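PDB 5WIX: p-47 protein from Clostridium botulinum E1 str. 'BoNT E Beluga', which is of unknown function but has a TULIP fold resembling that of bactericidal/permeability-increasing protein, which suggests a role in lipid binding. Local coordinates for residues Val320-Ser330 and Pro372-Ser383. Residues are numbered along the deposited sequence; the frame is centred on the assembly and turned at random.
Sequences VKLTGYERIYS and PAAVAKSVGNWS
The carbonyl group of Ala376 lies between two donors, Ser330 OG on one face of its plane and Gly380 N on the opposite face. Ser330 OG donates to Ala376 O over 3.2 Å. It stands 66° out of the carbonyl plane, with a C=O...O angle of 114°, so the hydroxyl comes in over the face of the carbonyl rather than in its plane. Gly380 N makes the ordinary helix bond to the same oxygen from the other face. The hydroxyl gets there because OG is anti to the Ser330 backbone N (chi1 -157°). The ring of Pro372 is met at two neighbouring carbons. Leu322 CD1 approaches Pro372 CB at 4.2 Å, and Ile328 CD1 approaches Pro372 CG at 4.3 Å. Both methyls of Leu322 lie against Val375 CG2. Its CD1 also touches Ala376 CB at 3.9 Å, while its CD2 reaches Val379 CG2 at 4.2 Å. Further along the helix, Val320 sends CG2 obliquely across Val379 CG1. CG1 of Val320 faces the backbone of Gly380, at 4.2 Å from its CA. Next to this, Ser383 OG bonds back to Val379 O, which also accepts from Ser383 N.

Residues 320-330 are the tip of the hairpin made by strands 311-322 and 328-343, near one end of the elongated molecule. Helix 370-390 packs on one face of their sheet and runs obliquely along the strands. The axes of strand 328-330 and helix segment 372-383 approach to 7.9 Å. Tyr295 touches Leu322 and Val379, and Pro363 touches Ser330 and Ala376, so neighbouring strands extend the same surface. A long helix held against a curved antiparallel sheet is characteristic of TULIP domains. Here the interface is mainly aliphatic, and one serine-to-carbonyl bond crosses it. The hydroxyls of Ser330 and Ser383 both have helix carbonyls as acceptors, which allows these polar groups to be buried among apolar side chains.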
loop_
_atom_site.group_PDB
_atom_site.type_symbol
_atom_site.label_atom_id
_atom_site.label_comp_id
_atom_site.label_asym_id
_atom_site.label_seq_id
_atom_site.Cartn_x
_atom_site.Cartn_y
_atom_site.Cartn_z
ATOM N N VAL A 320 1.473 -36.888 -18.490
ATOM C CA VAL A 320 2.775 -37.010 -19.129
ATOM C C VAL A 320 2.796 -38.225 -20.055
ATOM O O VAL A 320 2.621 -39.361 -19.609
ATOM C CB VAL A 320 3.912 -37.113 -18.095
ATOM C CG1 VAL A 320 3.548 -38.071 -16.982
ATOM C CG2 VAL A 320 5.191 -37.539 -18.774
ATOM N N LYS A 321 2.985 -37.995 -21.352
ATOM C CA LYS A 321 2.999 -39.118 -22.304
ATOM C C LYS A 321 4.348 -39.841 -22.305
ATOM O O LYS A 321 5.407 -39.225 -22.119
ATOM C CB LYS A 321 2.639 -38.634 -23.719
ATOM C CG LYS A 321 1.188 -38.137 -23.828
ATOM C CD LYS A 321 0.910 -37.314 -25.090
ATOM C CE LYS A 321 -0.593 -37.041 -25.238
ATOM N NZ LYS A 321 -1.365 -38.297 -25.552
ATOM N N LEU A 322 4.294 -41.155 -22.487
ATOM C CA LEU A 322 5.500 -41.980 -22.563
ATOM C C LEU A 322 6.140 -41.933 -23.945
ATOM O O LEU A 322 5.550 -42.409 -24.918
ATOM C CB LEU A 322 5.174 -43.425 -22.215
ATOM C CG LEU A 322 4.998 -43.683 -20.732
ATOM C CD1 LEU A 322 4.769 -45.164 -20.511
ATOM C CD2 LEU A 322 6.245 -43.215 -20.052
ATOM N N THR A 323 7.338 -41.369 -24.027
ATOM C CA THR A 323 7.999 -41.196 -25.309
ATOM C C THR A 323 8.290 -42.569 -25.925
ATOM O O THR A 323 8.995 -43.378 -25.326
ATOM C CB THR A 323 9.297 -40.362 -25.146
ATOM O OG1 THR A 323 10.041 -40.847 -24.023
ATOM C CG2 THR A 323 8.961 -38.889 -24.894
ATOM N N GLY A 324 7.705 -42.850 -27.091
ATOM C CA GLY A 324 7.897 -44.131 -27.755
ATOM C C GLY A 324 6.684 -45.028 -27.648
ATOM O O GLY A 324 6.570 -46.019 -28.359
ATOM N N TYR A 325 5.795 -44.682 -26.725
ATOM C CA TYR A 325 4.518 -45.362 -26.505
ATOM C C TYR A 325 3.502 -44.265 -26.363
ATOM O O TYR A 325 2.942 -44.071 -25.287
ATOM C CB TYR A 325 4.517 -46.229 -25.241
ATOM C CG TYR A 325 5.570 -47.305 -25.209
ATOM C CD1 TYR A 325 5.233 -48.644 -25.351
ATOM C CD2 TYR A 325 6.910 -46.979 -25.034
ATOM C CE1 TYR A 325 6.208 -49.627 -25.322
ATOM C CE2 TYR A 325 7.887 -47.944 -25.011
ATOM C CZ TYR A 325 7.536 -49.265 -25.151
ATOM O OH TYR A 325 8.532 -50.212 -25.120
ATOM N N GLU A 326 3.291 -43.527 -27.443
ATOM C CA GLU A 326 2.593 -42.253 -27.358
ATOM C C GLU A 326 1.228 -42.362 -26.696
ATOM O O GLU A 326 0.828 -41.487 -25.927
ATOM C CB GLU A 326 2.464 -41.644 -28.755
ATOM C CG GLU A 326 3.776 -41.074 -29.274
ATOM C CD GLU A 326 4.405 -40.097 -28.289
ATOM O OE1 GLU A 326 3.651 -39.333 -27.645
ATOM O OE2 GLU A 326 5.649 -40.103 -28.155
ATOM N N ARG A 327 0.540 -43.465 -26.964
ATOM C CA ARG A 327 -0.823 -43.637 -26.495
ATOM C C ARG A 327 -0.899 -44.293 -25.112
ATOM O O ARG A 327 -1.936 -44.829 -24.716
ATOM C CB ARG A 327 -1.598 -44.433 -27.531
ATOM C CG ARG A 327 -1.492 -43.787 -28.896
ATOM C CD ARG A 327 -2.199 -44.590 -29.956
ATOM N NE ARG A 327 -2.295 -43.856 -31.216
ATOM C CZ ARG A 327 -2.864 -44.340 -32.315
ATOM N NH1 ARG A 327 -3.386 -45.560 -32.309
ATOM N NH2 ARG A 327 -2.914 -43.609 -33.421
ATOM N N ILE A 328 0.204 -44.227 -24.375
ATOM C CA ILE A 328 0.231 -44.675 -22.993
ATOM C C ILE A 328 0.813 -43.558 -22.142
ATOM O O ILE A 328 1.983 -43.191 -22.291
ATOM C CB ILE A 328 1.045 -45.965 -22.815
ATOM C CG1 ILE A 328 0.348 -47.121 -23.512
ATOM C CG2 ILE A 328 1.207 -46.323 -21.347
ATOM C CD1 ILE A 328 1.179 -48.397 -23.563
ATOM N N TYR A 329 -0.026 -43.027 -21.250
ATOM C CA TYR A 329 0.283 -41.847 -20.440
ATOM C C TYR A 329 0.012 -42.072 -18.952
ATOM O O TYR A 329 -0.583 -43.076 -18.554
ATOM C CB TYR A 329 -0.538 -40.645 -20.922
ATOM C CG TYR A 329 -2.042 -40.869 -20.856
ATOM C CD1 TYR A 329 -2.758 -40.615 -19.687
ATOM C CD2 TYR A 329 -2.744 -41.328 -21.962
ATOM C CE1 TYR A 329 -4.133 -40.816 -19.627
ATOM C CE2 TYR A 329 -4.119 -41.536 -21.907
ATOM C CZ TYR A 329 -4.804 -41.282 -20.739
ATOM O OH TYR A 329 -6.163 -41.488 -20.692
ATOM N N SER A 330 0.423 -41.112 -18.135
ATOM C CA SER A 330 0.211 -41.173 -16.696
ATOM C C SER A 330 -0.524 -39.913 -16.230
ATOM O O SER A 330 -0.026 -38.797 -16.431
ATOM C CB SER A 330 1.560 -41.319 -15.976
ATOM O OG SER A 330 1.407 -41.891 -14.688
ATOM N N PRO A 372 5.499 -51.016 -19.523
ATOM C CA PRO A 372 5.398 -49.558 -19.654
ATOM C C PRO A 372 4.706 -48.911 -18.452
ATOM O O PRO A 372 5.106 -47.813 -18.045
ATOM C CB PRO A 372 4.569 -49.377 -20.927
ATOM C CG PRO A 372 3.780 -50.610 -21.021
ATOM C CD PRO A 372 4.699 -51.699 -20.551
ATOM N N ALA A 373 3.701 -49.590 -17.894
ATOM C CA ALA A 373 2.994 -49.114 -16.702
ATOM C C ALA A 373 3.964 -48.656 -15.619
ATOM O O ALA A 373 3.726 -47.660 -14.933
ATOM C CB ALA A 373 2.082 -50.201 -16.155
ATOM N N ALA A 374 5.070 -49.381 -15.492
ATOM C CA ALA A 374 6.046 -49.122 -14.446
ATOM C C ALA A 374 6.913 -47.891 -14.726
ATOM O O ALA A 374 7.256 -47.142 -13.796
ATOM C CB ALA A 374 6.907 -50.341 -14.248
ATOM N N VAL A 375 7.272 -47.673 -15.989
ATOM C CA VAL A 375 7.990 -46.446 -16.332
ATOM C C VAL A 375 6.987 -45.290 -16.290
ATOM O O VAL A 375 7.352 -44.142 -16.027
ATOM C CB VAL A 375 8.698 -46.513 -17.726
ATOM C CG1 VAL A 375 9.174 -47.925 -18.014
ATOM C CG2 VAL A 375 7.792 -46.041 -18.844
ATOM N N ALA A 376 5.716 -45.595 -16.530
ATOM C CA ALA A 376 4.688 -44.570 -16.418
ATOM C C ALA A 376 4.578 -44.081 -14.958
ATOM O O ALA A 376 4.437 -42.879 -14.699
ATOM C CB ALA A 376 3.351 -45.100 -16.908
ATOM N N LYS A 377 4.650 -45.023 -14.017
ATOM C CA LYS A 377 4.655 -44.678 -12.602
ATOM C C LYS A 377 5.885 -43.841 -12.287
ATOM O O LYS A 377 5.821 -42.867 -11.529
ATOM C CB LYS A 377 4.620 -45.935 -11.721
ATOM C CG LYS A 377 5.248 -45.746 -10.341
ATOM C CD LYS A 377 4.883 -46.864 -9.366
ATOM C CE LYS A 377 5.606 -46.688 -8.023
ATOM N NZ LYS A 377 4.815 -47.151 -6.833
ATOM N N SER A 378 7.011 -44.201 -12.889
ATOM C CA SER A 378 8.249 -43.539 -12.525
ATOM C C SER A 378 8.361 -42.145 -13.155
ATOM O O SER A 378 8.831 -41.218 -12.511
ATOM C CB SER A 378 9.445 -44.406 -12.903
ATOM O OG SER A 378 10.636 -43.869 -12.355
ATOM N N VAL A 379 7.904 -41.978 -14.392
ATOM C CA VAL A 379 7.910 -40.651 -15.009
ATOM C C VAL A 379 6.885 -39.736 -14.315
ATOM O O VAL A 379 7.149 -38.547 -14.077
ATOM C CB VAL A 379 7.632 -40.735 -16.530
ATOM C CG1 VAL A 379 7.505 -39.354 -17.139
ATOM C CG2 VAL A 379 8.762 -41.474 -17.207
ATOM N N GLY A 380 5.731 -40.310 -13.974
ATOM C CA GLY A 380 4.712 -39.613 -13.208
ATOM C C GLY A 380 5.266 -39.030 -11.924
ATOM O O GLY A 380 5.176 -37.819 -11.695
ATOM N N ASN A 381 5.869 -39.885 -11.098
ATOM C CA ASN A 381 6.404 -39.458 -9.798
ATOM C C ASN A 381 7.554 -38.468 -9.933
ATOM O O ASN A 381 7.779 -37.646 -9.056
ATOM C CB ASN A 381 6.866 -40.668 -8.976
ATOM C CG ASN A 381 5.702 -41.492 -8.435
ATOM O OD1 ASN A 381 4.592 -40.984 -8.258
ATOM N ND2 ASN A 381 5.955 -42.773 -8.164
ATOM N N TRP A 382 8.278 -38.529 -11.037
ATOM C CA TRP A 382 9.360 -37.570 -11.255
ATOM C C TRP A 382 8.811 -36.204 -11.646
ATOM O O TRP A 382 9.385 -35.159 -11.305
ATOM C CB TRP A 382 10.320 -38.083 -12.330
ATOM C CG TRP A 382 11.280 -39.068 -11.782
ATOM C CD1 TRP A 382 11.376 -40.388 -12.094
ATOM C CD2 TRP A 382 12.267 -38.813 -10.792
ATOM N NE1 TRP A 382 12.373 -40.976 -11.359
ATOM C CE2 TRP A 382 12.936 -40.024 -10.549
ATOM C CE3 TRP A 382 12.657 -37.672 -10.089
ATOM C CZ2 TRP A 382 13.973 -40.128 -9.632
ATOM C CZ3 TRP A 382 13.688 -37.775 -9.180
ATOM C CH2 TRP A 382 14.337 -38.996 -8.959
ATOM N N SER A 383 7.694 -36.233 -12.372
ATOM C CA SER A 383 7.090 -35.024 -12.899
ATOM C C SER A 383 6.443 -34.246 -11.775
ATOM O O SER A 383 6.580 -33.025 -11.700
ATOM C CB SER A 383 6.066 -35.365 -13.985
ATOM O OG SER A 383 6.713 -35.771 -15.191
#